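Haloacid delahogenase-like family hydrolase (Xanthomonas campestris pv. campestris, PDB 2PKE) binds a magnesium ion and is probably a phosphatase of the haloacid dehalogenase (HAD) superfamily. Local coordinates at residues A[139-142]-A[143-146]; A[170-173]-A[174-177]; A[231-234]-A[235-238]; A[241-244]-A[245-248]. One frame throughout, in Å; residues are numbered along the deposited sequence.

Contact 1: A[139-142]-A[143-146]; sequences FHQE and QKIE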
loop_
_atom_site.group_PDB
_atom_site.type_symbol
_atom_site.label_atom_id
_atom_site.label_comp_id
_atom_site.label_asym_id
_atom_site.label_seq_id
_atom_site.Cartn_x
_atom_site.Cartn_y
_atom_site.Cartn_z
ATOM N N PHE A 139 -4.048 -0.426 -2.013
ATOM C CA PHE A 139 -5.296 -1.097 -2.385
ATOM C C PHE A 139 -6.257 -0.166 -3.136
ATOM O O PHE A 139 -6.834 -0.563 -4.134
ATOM C CB PHE A 139 -5.991 -1.673 -1.161
ATOM C CG PHE A 139 -7.266 -2.396 -1.491
ATOM C CD1 PHE A 139 -7.229 -3.683 -1.995
ATOM C CD2 PHE A 139 -8.502 -1.775 -1.320
ATOM C CE1 PHE A 139 -8.390 -4.346 -2.317
ATOM C CE2 PHE A 139 -9.671 -2.416 -1.682
ATOM C CZ PHE A 139 -9.617 -3.714 -2.165
ATOM N N HIS A 140 -6.453 1.056 -2.648
ATOM C CA HIS A 140 -7.352 1.972 -3.319
ATOM C C HIS A 140 -6.845 2.382 -4.708
ATOM O O HIS A 140 -7.626 2.423 -5.667
ATOM C CB HIS A 140 -7.611 3.170 -2.437
ATOM C CG HIS A 140 -8.734 4.039 -2.910
ATOM N ND1 HIS A 140 -8.932 5.313 -2.426
ATOM C CD2 HIS A 140 -9.741 3.808 -3.785
ATOM C CE1 HIS A 140 -9.997 5.839 -3.002
ATOM N NE2 HIS A 140 -10.516 4.938 -3.821
ATOM N N GLN A 141 -5.560 2.687 -4.815
ATOM C CA GLN A 141 -4.944 3.042 -6.126
ATOM C C GLN A 141 -5.025 1.871 -7.112
ATOM O O GLN A 141 -5.354 2.041 -8.290
ATOM C CB GLN A 141 -3.485 3.544 -5.959
ATOM C CG GLN A 141 -3.367 4.857 -5.186
ATOM C CD GLN A 141 -3.969 5.985 -5.934
ATOM O OE1 GLN A 141 -3.987 5.970 -7.160
ATOM N NE2 GLN A 141 -4.453 6.993 -5.215
ATOM N N GLU A 142 -4.807 0.655 -6.617
ATOM C CA GLU A 142 -4.962 -0.522 -7.474
ATOM C C GLU A 142 -6.399 -0.681 -7.973
ATOM O O GLU A 142 -6.643 -0.984 -9.137
ATOM C CB GLU A 142 -4.539 -1.761 -6.733
ATOM C CG GLU A 142 -3.046 -1.974 -6.738
ATOM C CD GLU A 142 -2.692 -3.238 -5.980
ATOM O OE1 GLU A 142 -3.585 -3.804 -5.321
ATOM O OE2 GLU A 142 -1.525 -3.645 -6.029
ATOM N N GLN A 143 -7.364 -0.416 -7.093
ATOM C CA GLN A 143 -8.761 -0.495 -7.479
ATOM C C GLN A 143 -9.143 0.614 -8.471
ATOM O O GLN A 143 -9.918 0.369 -9.394
ATOM C CB GLN A 143 -9.667 -0.563 -6.253
ATOM C CG GLN A 143 -9.669 -1.956 -5.526
ATOM C CD GLN A 143 -9.702 -3.200 -6.472
ATOM O OE1 GLN A 143 -8.945 -4.155 -6.281
ATOM N NE2 GLN A 143 -10.564 -3.171 -7.494
ATOM N N LYS A 144 -8.569 1.796 -8.339
ATOM C CA LYS A 144 -8.863 2.908 -9.243
ATOM C C LYS A 144 -8.385 2.580 -10.652
ATOM O O LYS A 144 -9.155 2.732 -11.585
ATOM C CB LYS A 144 -8.285 4.240 -8.754
ATOM C CG LYS A 144 -8.905 4.810 -7.424
ATOM C CD LYS A 144 -8.600 6.322 -7.294
ATOM C CE LYS A 144 -8.276 6.839 -5.921
ATOM N NZ LYS A 144 -8.581 8.338 -5.772
ATOM N N ILE A 145 -7.162 2.071 -10.794
ATOM C CA ILE A 145 -6.705 1.676 -12.127
ATOM C C ILE A 145 -7.621 0.603 -12.749
ATOM O O ILE A 145 -7.880 0.641 -13.932
ATOM C CB ILE A 145 -5.185 1.331 -12.162
ATOM C CG1 ILE A 145 -4.719 1.042 -13.590
ATOM C CG2 ILE A 145 -4.827 0.166 -11.264
ATOM C CD1 ILE A 145 -4.834 2.259 -14.541
ATOM N N GLU A 146 -8.124 -0.332 -11.968
ATOM C CA GLU A 146 -9.043 -1.368 -12.506
ATOM C C GLU A 146 -10.415 -0.760 -12.859
ATOM O O GLU A 146 -10.891 -0.966 -13.957
ATOM C CB GLU A 146 -9.106 -2.569 -11.541
ATOM C CG GLU A 146 -9.771 -3.913 -12.096
ATOM C CD GLU A 146 -9.012 -4.648 -13.280
ATOM O OE1 GLU A 146 -7.749 -4.694 -13.305
ATOM O OE2 GLU A 146 -9.706 -5.194 -14.181
HETATM O O HOH W 1 -6.649 -3.828 -5.058
#

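Contact 2: A[170-173]-A[174-177]; sequences RVLS and EFDL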
loop_
_atom_site.group_PDB
_atom_site.type_symbol
_atom_site.label_atom_id
_atom_site.label_comp_id
_atom_site.label_asym_id
_atom_site.label_seq_id
_atom_site.Cartn_x
_atom_site.Cartn_y
_atom_site.Cartn_z
ATOM N N ARG A 170 14.770 5.639 -6.813
ATOM C CA ARG A 170 14.646 4.240 -6.496
ATOM C C ARG A 170 13.830 3.525 -7.586
ATOM O O ARG A 170 14.244 2.466 -8.099
ATOM C CB ARG A 170 14.016 4.087 -5.127
ATOM C CG ARG A 170 13.631 2.652 -4.845
ATOM C CD ARG A 170 12.882 2.464 -3.551
ATOM N NE ARG A 170 11.494 2.944 -3.469
ATOM C CZ ARG A 170 10.452 2.595 -4.243
ATOM N NH1 ARG A 170 10.580 1.785 -5.294
ATOM N NH2 ARG A 170 9.245 3.099 -3.955
ATOM N N VAL A 171 12.719 4.142 -7.995
ATOM C CA VAL A 171 11.854 3.555 -9.023
ATOM C C VAL A 171 12.673 3.393 -10.295
ATOM O O VAL A 171 12.726 2.290 -10.880
ATOM C CB VAL A 171 10.596 4.400 -9.280
ATOM C CG1 VAL A 171 9.809 3.882 -10.479
ATOM C CG2 VAL A 171 9.717 4.431 -8.041
ATOM N N LEU A 172 13.362 4.453 -10.708
ATOM C CA LEU A 172 14.200 4.361 -11.898
ATOM C C LEU A 172 15.329 3.372 -11.808
ATOM O O LEU A 172 15.718 2.781 -12.824
ATOM C CB LEU A 172 14.756 5.739 -12.288
ATOM C CG LEU A 172 13.731 6.772 -12.762
ATOM C CD1 LEU A 172 14.430 8.047 -13.278
ATOM C CD2 LEU A 172 12.764 6.218 -13.811
ATOM N N SER A 173 15.895 3.199 -10.626
ATOM C CA SER A 173 16.997 2.245 -10.475
ATOM C C SER A 173 16.516 0.823 -10.773
ATOM O O SER A 173 17.244 -0.002 -11.338
ATOM C CB SER A 173 17.607 2.299 -9.066
ATOM O OG SER A 173 16.778 1.608 -8.149
ATOM N N GLU A 174 15.271 0.549 -10.418
ATOM C CA GLU A 174 14.682 -0.749 -10.710
ATOM C C GLU A 174 14.395 -0.979 -12.177
ATOM O O GLU A 174 14.465 -2.099 -12.625
ATOM C CB GLU A 174 13.406 -0.893 -9.947
ATOM C CG GLU A 174 13.671 -0.986 -8.473
ATOM C CD GLU A 174 12.411 -1.034 -7.679
ATOM O OE1 GLU A 174 11.329 -1.253 -8.278
ATOM O OE2 GLU A 174 12.516 -0.834 -6.455
ATOM N N PHE A 175 14.050 0.074 -12.908
ATOM C CA PHE A 175 13.930 0.013 -14.355
ATOM C C PHE A 175 15.286 0.063 -15.021
ATOM O O PHE A 175 15.371 -0.120 -16.240
ATOM C CB PHE A 175 13.150 1.203 -14.900
ATOM C CG PHE A 175 11.676 1.140 -14.650
ATOM C CD1 PHE A 175 10.906 0.145 -15.246
ATOM C CD2 PHE A 175 11.051 2.109 -13.879
ATOM C CE1 PHE A 175 9.542 0.091 -15.035
ATOM C CE2 PHE A 175 9.688 2.065 -13.663
ATOM C CZ PHE A 175 8.936 1.042 -14.241
ATOM N N ASP A 176 16.330 0.356 -14.244
ATOM C CA ASP A 176 17.708 0.381 -14.721
ATOM C C ASP A 176 17.833 1.485 -15.755
ATOM O O ASP A 176 18.465 1.332 -16.776
ATOM C CB ASP A 176 18.097 -0.978 -15.304
ATOM C CG ASP A 176 19.562 -1.325 -15.100
ATOM O OD1 ASP A 176 20.459 -0.605 -15.584
ATOM O OD2 ASP A 176 19.825 -2.360 -14.471
ATOM N N LEU A 177 17.270 2.636 -15.438
ATOM C CA LEU A 177 17.140 3.708 -16.409
ATOM C C LEU A 177 17.658 4.969 -15.750
ATOM O O LEU A 177 17.310 5.204 -14.603
ATOM C CB LEU A 177 15.645 3.853 -16.752
ATOM C CG LEU A 177 15.318 4.620 -18.017
ATOM C CD1 LEU A 177 15.719 3.785 -19.218
ATOM C CD2 LEU A 177 13.837 5.041 -18.046
#

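Contact 3: A[231-234]-A[235-238]; sequences PDPS and GWPA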
loop_
_atom_site.group_PDB
_atom_site.type_symbol
_atom_site.label_atom_id
_atom_site.label_comp_id
_atom_site.label_asym_id
_atom_site.label_seq_id
_atom_site.Cartn_x
_atom_site.Cartn_y
_atom_site.Cartn_z
ATOM N N PRO A 231 -1.940 21.927 -21.263
ATOM C CA PRO A 231 -3.260 22.140 -20.648
ATOM C C PRO A 231 -4.212 20.929 -20.607
ATOM O O PRO A 231 -4.960 20.800 -19.669
ATOM C CB PRO A 231 -3.877 23.266 -21.491
ATOM C CG PRO A 231 -2.771 23.867 -22.219
ATOM C CD PRO A 231 -1.732 22.815 -22.412
ATOM N N ASP A 232 -4.192 20.069 -21.614
ATOM C CA ASP A 232 -5.039 18.913 -21.596
ATOM C C ASP A 232 -4.300 17.711 -22.169
ATOM O O ASP A 232 -3.276 17.872 -22.817
ATOM C CB ASP A 232 -6.375 19.201 -22.291
ATOM C CG ASP A 232 -6.278 19.136 -23.787
ATOM O OD1 ASP A 232 -5.846 20.165 -24.354
ATOM O OD2 ASP A 232 -6.639 18.067 -24.372
ATOM N N PRO A 233 -4.786 16.496 -21.861
ATOM C CA PRO A 233 -4.049 15.297 -22.259
ATOM C C PRO A 233 -3.771 15.141 -23.737
ATOM O O PRO A 233 -2.811 14.460 -24.094
ATOM C CB PRO A 233 -4.930 14.148 -21.738
ATOM C CG PRO A 233 -5.687 14.745 -20.639
ATOM C CD PRO A 233 -5.979 16.139 -21.075
ATOM N N SER A 234 -4.614 15.681 -24.603
ATOM C CA SER A 234 -4.395 15.545 -26.044
ATOM C C SER A 234 -3.019 16.121 -26.477
ATOM O O SER A 234 -2.419 15.683 -27.479
ATOM C CB SER A 234 -5.553 16.165 -26.854
ATOM O OG SER A 234 -5.651 17.562 -26.668
ATOM N N GLY A 235 -2.483 17.044 -25.678
ATOM C CA GLY A 235 -1.124 17.588 -25.921
ATOM C C GLY A 235 0.056 16.764 -25.394
ATOM O O GLY A 235 1.201 17.056 -25.704
ATOM N N TRP A 236 -0.214 15.684 -24.655
ATOM C CA TRP A 236 0.852 14.954 -24.003
ATOM C C TRP A 236 1.797 14.245 -24.986
ATOM O O TRP A 236 2.995 14.260 -24.761
ATOM C CB TRP A 236 0.317 13.894 -23.033
ATOM C CG TRP A 236 -0.363 14.389 -21.782
ATOM C CD1 TRP A 236 -0.288 15.617 -21.247
ATOM C CD2 TRP A 236 -1.144 13.600 -20.877
ATOM N NE1 TRP A 236 -1.017 15.685 -20.079
ATOM C CE2 TRP A 236 -1.564 14.462 -19.829
ATOM C CE3 TRP A 236 -1.625 12.276 -20.901
ATOM C CZ2 TRP A 236 -2.373 14.024 -18.775
ATOM C CZ3 TRP A 236 -2.438 11.842 -19.875
ATOM C CH2 TRP A 236 -2.794 12.706 -18.806
ATOM N N PRO A 237 1.256 13.542 -26.010
ATOM C CA PRO A 237 2.147 12.805 -26.913
ATOM C C PRO A 237 3.139 13.737 -27.634
ATOM O O PRO A 237 4.348 13.449 -27.656
ATOM C CB PRO A 237 1.159 12.090 -27.870
ATOM C CG PRO A 237 -0.143 12.033 -27.102
ATOM C CD PRO A 237 -0.172 13.303 -26.353
ATOM N N ALA A 238 2.650 14.872 -28.131
ATOM C CA ALA A 238 3.518 15.899 -28.759
ATOM C C ALA A 238 4.597 16.422 -27.791
ATOM O O ALA A 238 5.745 16.647 -28.173
ATOM C CB ALA A 238 2.661 17.088 -29.303
HETATM O O HOH W 2 -0.075 15.590 -28.798
#

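Contact 4: A[241-244]-A[245-248]; sequences RALD and AQAG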
loop_
_atom_site.group_PDB
_atom_site.type_symbol
_atom_site.label_atom_id
_atom_site.label_comp_id
_atom_site.label_asym_id
_atom_site.label_seq_id
_atom_site.Cartn_x
_atom_site.Cartn_y
_atom_site.Cartn_z
ATOM N N ARG A 241 7.337 13.849 -27.283
ATOM C CA ARG A 241 8.182 13.856 -28.449
ATOM C C ARG A 241 9.135 15.041 -28.440
ATOM O O ARG A 241 10.266 14.903 -28.869
ATOM C CB ARG A 241 7.349 13.945 -29.709
ATOM C CG ARG A 241 6.706 12.692 -30.084
ATOM C CD ARG A 241 5.801 12.866 -31.302
ATOM N NE ARG A 241 4.800 11.852 -31.164
ATOM C CZ ARG A 241 3.495 12.057 -31.062
ATOM N NH1 ARG A 241 2.958 13.277 -31.213
ATOM N NH2 ARG A 241 2.723 10.991 -30.871
ATOM N N ALA A 242 8.645 16.206 -27.988
ATOM C CA ALA A 242 9.427 17.416 -27.978
ATOM C C ALA A 242 10.533 17.289 -26.935
ATOM O O ALA A 242 11.672 17.683 -27.194
ATOM C CB ALA A 242 8.521 18.683 -27.674
ATOM N N LEU A 243 10.187 16.732 -25.773
ATOM C CA LEU A 243 11.152 16.487 -24.704
ATOM C C LEU A 243 12.193 15.484 -25.149
ATOM O O LEU A 243 13.382 15.673 -24.881
ATOM C CB LEU A 243 10.457 16.070 -23.412
ATOM C CG LEU A 243 9.716 17.262 -22.722
ATOM C CD1 LEU A 243 8.771 16.684 -21.610
ATOM C CD2 LEU A 243 10.687 18.294 -22.203
ATOM N N ASP A 244 11.753 14.443 -25.845
ATOM C CA ASP A 244 12.647 13.473 -26.386
ATOM C C ASP A 244 13.616 14.081 -27.370
ATOM O O ASP A 244 14.773 13.714 -27.376
ATOM C CB ASP A 244 11.849 12.364 -27.033
ATOM C CG ASP A 244 12.706 11.178 -27.474
ATOM O OD1 ASP A 244 13.927 11.153 -27.288
ATOM O OD2 ASP A 244 12.112 10.265 -28.040
ATOM N N ALA A 245 13.151 14.991 -28.211
ATOM C CA ALA A 245 14.030 15.637 -29.186
ATOM C C ALA A 245 15.137 16.430 -28.478
ATOM O O ALA A 245 16.292 16.307 -28.815
ATOM C CB ALA A 245 13.242 16.524 -30.111
ATOM N N GLN A 246 14.745 17.214 -27.475
ATOM C CA GLN A 246 15.651 18.025 -26.650
ATOM C C GLN A 246 16.680 17.138 -25.946
ATOM O O GLN A 246 17.885 17.416 -25.947
ATOM C CB GLN A 246 14.786 18.782 -25.637
ATOM C CG GLN A 246 15.523 19.782 -24.727
ATOM C CD GLN A 246 14.570 20.646 -23.836
ATOM O OE1 GLN A 246 13.363 20.700 -24.049
ATOM N NE2 GLN A 246 15.150 21.284 -22.809
ATOM N N ALA A 247 16.198 16.039 -25.376
ATOM C CA ALA A 247 17.067 15.089 -24.645
ATOM C C ALA A 247 18.151 14.489 -25.552
ATOM O O ALA A 247 19.341 14.333 -25.181
ATOM C CB ALA A 247 16.189 13.962 -24.030
ATOM N N GLY A 248 17.716 14.111 -26.737
ATOM C CA GLY A 248 18.615 13.529 -27.725
ATOM C C GLY A 248 19.702 14.480 -28.201
ATOM O O GLY A 248 20.794 14.057 -28.430
#

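Contact 1: A[139-142]-A[143-146]
K144 sets its CE over one face of the H140 imidazole, the compact half of a one-turn contact on helix 138-148. CE of K144 stands 3.7 Å from the centroid of the H140 ring, 17° off its normal, a CH-pi contact displaced toward the rim. With CG of H140 anti to the backbone N (chi1 -168°), the ring is swung toward the following turn, where CG of the lysine also nears its CD2. A long apolar chain ending in a charge suits this place: its aliphatic part packs on the imidazole while NZ goes on to a salt bridge with D21, a magnesium ligand, and a hydrogen bond with H109. Q141, about one turn back, grips the other oxygen of this carboxylate, NE2 on OD2 where NZ of K144 takes OD1.

The other side is more exposed. There CG of Q143 sits 4.0 Å from the centroid of the F139 ring, over its face, ring and amide planes 42° apart. Water 1 lies 2.6 Å from OE1 of Q143 and 3.1 Å from OE1 of E142, close enough to donate to either, although it has more acceptors in reach than protons to give; E142 OE1 also bonds S161 of the second subunit, which F139 touches. In this beta-alpha-beta unit, I145 rests on L132 of strand 129-135, E142 on I157 of strand 157-160, and Q141 touches both strands.

Contact 2: A[170-173]-A[174-177]
F175 N returns to V171 O at 3.3 Å in the last turn of helix 165-175, and the chain then leaves the helix at D176 with a positive phi of 64°. This is a Schellman motif: L177 N reaches back to L172 O at 3.0 Å, while D176 N makes a weaker bond to S173 O. D176 is its C-prime residue, and L177 turns its apolar side chain to L15 of strand 15-18.

On the buried side the side chains of V171 and F175 run alongside each other, and CG1 of the valine meets CE2 of the phenylalanine at 3.7 Å. Apolar groups suit this side, which faces strand 129-135: V171 touches I133 and F175 touches V131. On the more polar side R170 and E174 form an i to i+4 pair of opposite charge, NH1 of R170 3.5 Å from OE2 of E174 near the guanidinium plane, a long salt bridge with a weak hydrogen bond. Each has a further partner: R170 the carboxylate of E158, E174 the backbone N of M2. S173 folds its hydroxyl back over its own helix, chi1 78°, and OG donates to R170 O at 2.7 Å, the same oxygen that accepts E174 N.

Contact 3: A[231-234]-A[235-238]
The indole of W236 carries P233 on one face: CA of the proline stands 3.5 Å from the centroid of the five-membered ring, only 9° off the normal, a CH-pi contact centred over the ring. The pyrrolidine continues across the six-membered part, where P233 CG comes to 3.9 Å from W236 CZ2. A120 and I124 of helix 117-125 also touch the indole, and NE1 is hydrogen-bonded to T206 OG1. A proline suits the site because its CA and rigid ring together give an apolar surface, and the lack of an amide hydrogen costs nothing at the start of a helix.

The chain enters helix 236-250 here from strand 227-229, and D232 shapes the approach with an Asx turn, its OD2 accepting S234 N at 3.1 Å from above the carboxylate plane. The same oxygen takes S234 OG at 2.6 Å on its syn side, so two donors grip it. Two backbone bonds spanning three residues continue the turn, G235 N to D232 O and W236 N to P233 O, the latter at 2.9 Å. P237 has no amide hydrogen and instead sets its CD 3.5 Å from S234 O, an oxygen that water 2 links to A238 N.

Contact 4: A[241-244]-A[245-248]
L243 and Q246 run alongside each other in the same direction, three residues apart on one flank of the helix, and CD2 of the leucine comes to 4.0 Å from OE1 of the glutamine. Chi1 near 180° (-176°) and an extended chain carry the amide of Q246 outward, alongside the leucine methyl and beyond. The two ends have different tasks. L243, apolar and buried, packs on W202 and I204 of strand 202-205; Q246 also touches W202, but its amide is held at both atoms, OE1 by NH2 of R228 and NE2 by the carbonyl of P225. A glutamine suits this position because it can accept from one neighbour and donate to another.

Both residues belong to helix 236-250, which continues here as regular alpha-helix: A247 N bonds L243 O at 2.9 Å and G248 N bonds D244 O at 3.0 Å, with Q246 N to A242 O at 3.1 Å.

D244 departs from the line of the L243 and Q246 pair, its CB bond directed away from the following turn. Its carboxylate is buried yet well supplied with donors: OD1 takes the backbone N atoms of A12 and I13, and OD2 bonds OH of Y128. This ties the helix to the chain just before strand 15-18 and, through Y128, to the start of strand 129-135. The methyl of A247, small enough to fit against W202, A12 and I13, points back at the preceding turn, with CB 3.4 Å from L243 O.

In the fold
The contacts follow one another along the chain of a HAD-like fold, in which helices flank a parallel sheet with the metal site at a strand end. Contact 1 is nearest the metal, bound by D19, D21 and N187: its Q141 side chain is about 8 Å from the ion at nearest atoms, against about 10 Å for W236 in contact 3, whereas contacts 2 and 4 lie away from the site. Contacts 3 and 4 share helix 236-250, their centres about 15 Å apart. Contacts 1 and 2 sit on helices 138-148 and 165-175, centres about 23 Å apart, and both pack on strands 129-135 and 157-160. The widest separation, about 32 Å between centres, parts contacts 1 and 4.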